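Local coordinates for uncharacterized protein YfeY (Escherichia coli, PDB 2QZB), which is of unknown function, belongs to the DUF1131 family and is probably a lipoprotein exported by way of a signal sequence, at residues 97-100 with 101-105; 82-86 with 87-91. All coordinates share one frame; numbering follows the deposited sequence.

Interaction 1 (97-100 with 101-105); sequences IGTP and FSDLY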
loop_
_atom_site.group_PDB
_atom_site.type_symbol
_atom_site.label_atom_id
_atom_site.label_comp_id
_atom_site.label_asym_id
_atom_site.label_seq_id
_atom_site.Cartn_x
_atom_site.Cartn_y
_atom_site.Cartn_z
ATOM N N ILE A 97 -4.849 -3.367 -7.611
ATOM C CA ILE A 97 -5.498 -4.333 -6.732
ATOM C C ILE A 97 -6.126 -5.418 -7.609
ATOM O O ILE A 97 -6.796 -5.104 -8.579
ATOM C CB ILE A 97 -6.550 -3.629 -5.840
ATOM C CG1 ILE A 97 -5.911 -2.469 -5.073
ATOM C CG2 ILE A 97 -7.227 -4.594 -4.882
ATOM C CD1 ILE A 97 -4.961 -2.872 -4.024
ATOM N N GLY A 98 -5.872 -6.681 -7.274
ATOM C CA GLY A 98 -6.264 -7.753 -8.125
ATOM C C GLY A 98 -5.240 -8.279 -9.125
ATOM O O GLY A 98 -5.451 -9.353 -9.671
ATOM N N THR A 99 -4.127 -7.568 -9.367
ATOM C CA THR A 99 -3.119 -8.087 -10.301
ATOM C C THR A 99 -2.664 -9.463 -9.780
ATOM O O THR A 99 -2.389 -9.592 -8.601
ATOM C CB THR A 99 -1.931 -7.121 -10.433
ATOM O OG1 THR A 99 -2.411 -5.919 -11.034
ATOM C CG2 THR A 99 -0.770 -7.704 -11.343
ATOM N N PRO A 100 -2.613 -10.493 -10.650
ATOM C CA PRO A 100 -2.104 -11.803 -10.238
ATOM C C PRO A 100 -0.594 -11.758 -9.902
ATOM O O PRO A 100 0.183 -11.087 -10.568
ATOM C CB PRO A 100 -2.381 -12.701 -11.453
ATOM C CG PRO A 100 -3.542 -11.958 -12.218
ATOM C CD PRO A 100 -3.108 -10.509 -12.043
ATOM N N PHE A 101 -0.198 -12.446 -8.846
ATOM C CA PHE A 101 1.239 -12.588 -8.546
ATOM C C PHE A 101 2.085 -13.009 -9.771
ATOM O O PHE A 101 3.133 -12.407 -10.053
ATOM C CB PHE A 101 1.381 -13.633 -7.424
ATOM C CG PHE A 101 2.792 -13.844 -6.955
ATOM C CD1 PHE A 101 3.356 -13.002 -5.994
ATOM C CD2 PHE A 101 3.537 -14.937 -7.416
ATOM C CE1 PHE A 101 4.665 -13.194 -5.534
ATOM C CE2 PHE A 101 4.837 -15.156 -6.962
ATOM C CZ PHE A 101 5.416 -14.282 -6.031
ATOM N N SER A 102 1.602 -14.035 -10.485
ATOM C CA SER A 102 2.264 -14.662 -11.649
ATOM C C SER A 102 2.409 -13.745 -12.860
ATOM O O SER A 102 3.229 -14.024 -13.770
ATOM C CB SER A 102 1.483 -15.913 -12.054
ATOM O OG SER A 102 0.129 -15.581 -12.350
ATOM N N ASP A 103 1.655 -12.638 -12.855
ATOM C CA ASP A 103 1.844 -11.564 -13.835
ATOM C C ASP A 103 3.183 -10.800 -13.595
ATOM O O ASP A 103 3.771 -10.187 -14.503
ATOM C CB ASP A 103 0.648 -10.579 -13.757
ATOM C CG ASP A 103 -0.537 -10.998 -14.645
ATOM O OD1 ASP A 103 -0.543 -12.127 -15.166
ATOM O OD2 ASP A 103 -1.479 -10.195 -14.831
ATOM N N LEU A 104 3.654 -10.823 -12.358
ATOM C CA LEU A 104 4.773 -9.951 -11.983
ATOM C C LEU A 104 6.034 -10.674 -11.627
ATOM O O LEU A 104 7.115 -10.160 -11.898
ATOM C CB LEU A 104 4.383 -9.049 -10.801
ATOM C CG LEU A 104 3.134 -8.220 -11.074
ATOM C CD1 LEU A 104 2.642 -7.622 -9.777
ATOM C CD2 LEU A 104 3.392 -7.156 -12.147
ATOM N N TYR A 105 5.895 -11.842 -11.000
ATOM C CA TYR A 105 7.035 -12.582 -10.439
ATOM C C TYR A 105 6.979 -14.042 -10.836
ATOM O O TYR A 105 5.914 -14.654 -10.821
ATOM C CB TYR A 105 7.109 -12.482 -8.907
ATOM C CG TYR A 105 7.059 -11.061 -8.387
ATOM C CD1 TYR A 105 8.160 -10.232 -8.491
ATOM C CD2 TYR A 105 5.877 -10.540 -7.854
ATOM C CE1 TYR A 105 8.124 -8.909 -8.041
ATOM C CE2 TYR A 105 5.807 -9.186 -7.418
ATOM C CZ TYR A 105 6.946 -8.402 -7.491
ATOM O OH TYR A 105 6.908 -7.102 -7.052
#
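Thr99 and Leu104 make the close-packed apolar half of this local contact, their side chains crossing at about a right angle. The methyl CG2 of Thr99 lies 3.8 Å from CD1 of Leu104 and nearly as close to its CG. Thr99 carries that methyl anti to the backbone N, on the side facing the leucine, while its OG1 turns back to bond the carbonyl O of Lys96. After Pro100 the chain winds into the short, weakly bonded helix 101-104. Pro100 O receives Asp103 N at 3.1 Å; the bond is bent (141° at the hydrogen), and the donor lies well above the carbonyl plane. Phe101 O is gripped twice, by Leu104 N at 2.8 Å and by Tyr105 N at 3.0 Å. On the inner side the helix rests on the sheet: the Phe101 ring meets Phe137 edge-to-face and also touches Cys125, one half of the disulfide with Cys112. The outer side is more polar and faces solvent. There the carboxylate of the exposed Asp103 touches the Pro100 ring closely, OD2 standing 3.2 Å from CD. Exposed Ser102 packs more loosely, its OG 3.9 Å from Pro100 CB and weakly hydrogen-bonded to Lys155 O.

Interaction 2 (82-86 with 87-91); sequences IDVLD and SDIPA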
loop_
_atom_site.group_PDB
_atom_site.type_symbol
_atom_site.label_atom_id
_atom_site.label_comp_id
_atom_site.label_asym_id
_atom_site.label_seq_id
_atom_site.Cartn_x
_atom_site.Cartn_y
_atom_site.Cartn_z
ATOM N N ILE A 82 1.931 5.551 2.518
ATOM C CA ILE A 82 0.493 5.514 2.108
ATOM C C ILE A 82 0.236 4.102 1.636
ATOM O O ILE A 82 0.931 3.624 0.714
ATOM C CB ILE A 82 0.164 6.475 0.945
ATOM C CG1 ILE A 82 0.540 7.922 1.303
ATOM C CG2 ILE A 82 -1.366 6.375 0.550
ATOM C CD1 ILE A 82 0.862 8.852 0.098
ATOM N N ASP A 83 -0.688 3.410 2.294
ATOM C CA ASP A 83 -1.161 2.115 1.805
ATOM C C ASP A 83 -2.450 2.318 0.991
ATOM O O ASP A 83 -3.372 2.975 1.465
ATOM C CB ASP A 83 -1.443 1.195 2.975
ATOM C CG ASP A 83 -0.203 0.974 3.860
ATOM O OD1 ASP A 83 -0.113 -0.090 4.483
ATOM O OD2 ASP A 83 0.663 1.877 3.936
ATOM N N VAL A 84 -2.497 1.793 -0.224
ATOM C CA VAL A 84 -3.633 2.032 -1.108
ATOM C C VAL A 84 -4.407 0.738 -1.183
ATOM O O VAL A 84 -3.839 -0.328 -1.465
ATOM C CB VAL A 84 -3.228 2.544 -2.509
ATOM C CG1 VAL A 84 -4.484 2.781 -3.424
ATOM C CG2 VAL A 84 -2.455 3.850 -2.402
ATOM N N LEU A 85 -5.692 0.810 -0.897
ATOM C CA LEU A 85 -6.552 -0.366 -1.025
ATOM C C LEU A 85 -7.671 -0.152 -2.044
ATOM O O LEU A 85 -8.441 -1.063 -2.330
ATOM C CB LEU A 85 -7.147 -0.712 0.336
ATOM C CG LEU A 85 -6.148 -0.959 1.482
ATOM C CD1 LEU A 85 -5.698 0.298 2.230
ATOM C CD2 LEU A 85 -6.812 -1.836 2.453
ATOM N N ASP A 86 -7.770 1.065 -2.550
ATOM C CA ASP A 86 -8.770 1.475 -3.540
ATOM C C ASP A 86 -8.396 0.877 -4.887
ATOM O O ASP A 86 -7.311 1.184 -5.454
ATOM C CB ASP A 86 -8.763 2.994 -3.654
ATOM C CG ASP A 86 -9.893 3.547 -4.524
ATOM O OD1 ASP A 86 -10.581 2.794 -5.263
ATOM O OD2 ASP A 86 -10.077 4.775 -4.459
ATOM N N SER A 87 -9.289 0.020 -5.400
ATOM C CA SER A 87 -8.978 -0.723 -6.618
ATOM C C SER A 87 -8.911 0.221 -7.807
ATOM O O SER A 87 -8.280 -0.095 -8.801
ATOM C CB SER A 87 -9.994 -1.855 -6.849
ATOM O OG SER A 87 -11.286 -1.286 -6.994
ATOM N N ASP A 88 -9.535 1.391 -7.686
ATOM C CA ASP A 88 -9.475 2.427 -8.701
ATOM C C ASP A 88 -8.162 3.213 -8.802
ATOM O O ASP A 88 -8.013 4.044 -9.702
ATOM C CB ASP A 88 -10.617 3.431 -8.516
ATOM C CG ASP A 88 -11.992 2.767 -8.550
ATOM O OD1 ASP A 88 -12.847 3.141 -7.702
ATOM O OD2 ASP A 88 -12.183 1.870 -9.414
ATOM N N ILE A 89 -7.222 2.979 -7.900
ATOM C CA ILE A 89 -5.932 3.683 -7.992
ATOM C C ILE A 89 -4.863 2.659 -8.335
ATOM O O ILE A 89 -4.498 1.862 -7.481
ATOM C CB ILE A 89 -5.597 4.376 -6.631
ATOM C CG1 ILE A 89 -6.748 5.327 -6.259
ATOM C CG2 ILE A 89 -4.200 5.076 -6.661
ATOM C CD1 ILE A 89 -6.593 5.972 -4.934
ATOM N N PRO A 90 -4.345 2.686 -9.570
ATOM C CA PRO A 90 -3.284 1.747 -9.899
ATOM C C PRO A 90 -1.905 2.346 -9.577
ATOM O O PRO A 90 -1.794 3.535 -9.310
ATOM C CB PRO A 90 -3.463 1.555 -11.418
ATOM C CG PRO A 90 -3.930 3.007 -11.907
ATOM C CD PRO A 90 -4.634 3.622 -10.682
ATOM N N ALA A 91 -0.875 1.508 -9.565
ATOM C CA ALA A 91 0.496 1.966 -9.566
ATOM C C ALA A 91 0.860 2.388 -10.989
ATOM O O ALA A 91 0.291 1.886 -11.946
ATOM C CB ALA A 91 1.424 0.847 -9.076
#
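Asp86 and Ile89 set their side chains at about a right angle to each other across a type I beta turn, Asp86 to Ile89, through which the chain leaves strand 81-84 of the large antiparallel sheet. The turn is closed by Ile89 N, which gives a nearly straight bond (166°) to Asp86 O at 3.0 Å. With CG anti to the backbone N (chi1 -172°), the carboxylate of Asp86 swings forward over the turn, and OD1 accepts Asp88 N at 3.0 Å, met from above the carboxylate plane. This side-chain bond to the N-H two residues on is that of an Asx turn, laid over the beta turn. The two carboxylate oxygens have different partners. OD1 comes within 3.3 Å of Asp88 OD1, a pairing of like charges that Lys64 probably offsets, its NZ making a salt bridge to each of these oxygens. OD2 bonds the hydroxyl of Tyr43 and also borders the isoleucine, whose CD1 approaches it to 3.7 Å. Both oxygens of this buried side chain thus have polar partners. On its other flank Ile89 meets the last residue of the strand, Val84, again crossing at about a right angle. Met70 of strand 67-73 and the Tyr43 side chain also touch Ile89. Val84 holds CG1 anti to its own N, chi1 180°, and this methyl packs 3.8 Å from CB and 4.0 Å from CG2 of Ile89.

Interaction 2 comes first along the chain, closing a tight turn as strand 81-84 ends between its neighbours 67-73 and 158-165. Five residues separate its last segment from interaction 1, where the same long connection enters helix 101-104. The two contacts are thus in series, neither nesting nor crossing, with centres about 14 Å apart. Ile97 joins them directly: its CD1 packs 3.8 Å from Val84 O and its CG1 lies 3.9 Å from Ser87 CA, bringing the end of the connection back to its start. Backbone hydrogen bonds of Gly98 and Thr99 with Val159 then hold the chain at strand 158-165, before the helix settles by strands 123-126 and 133-138.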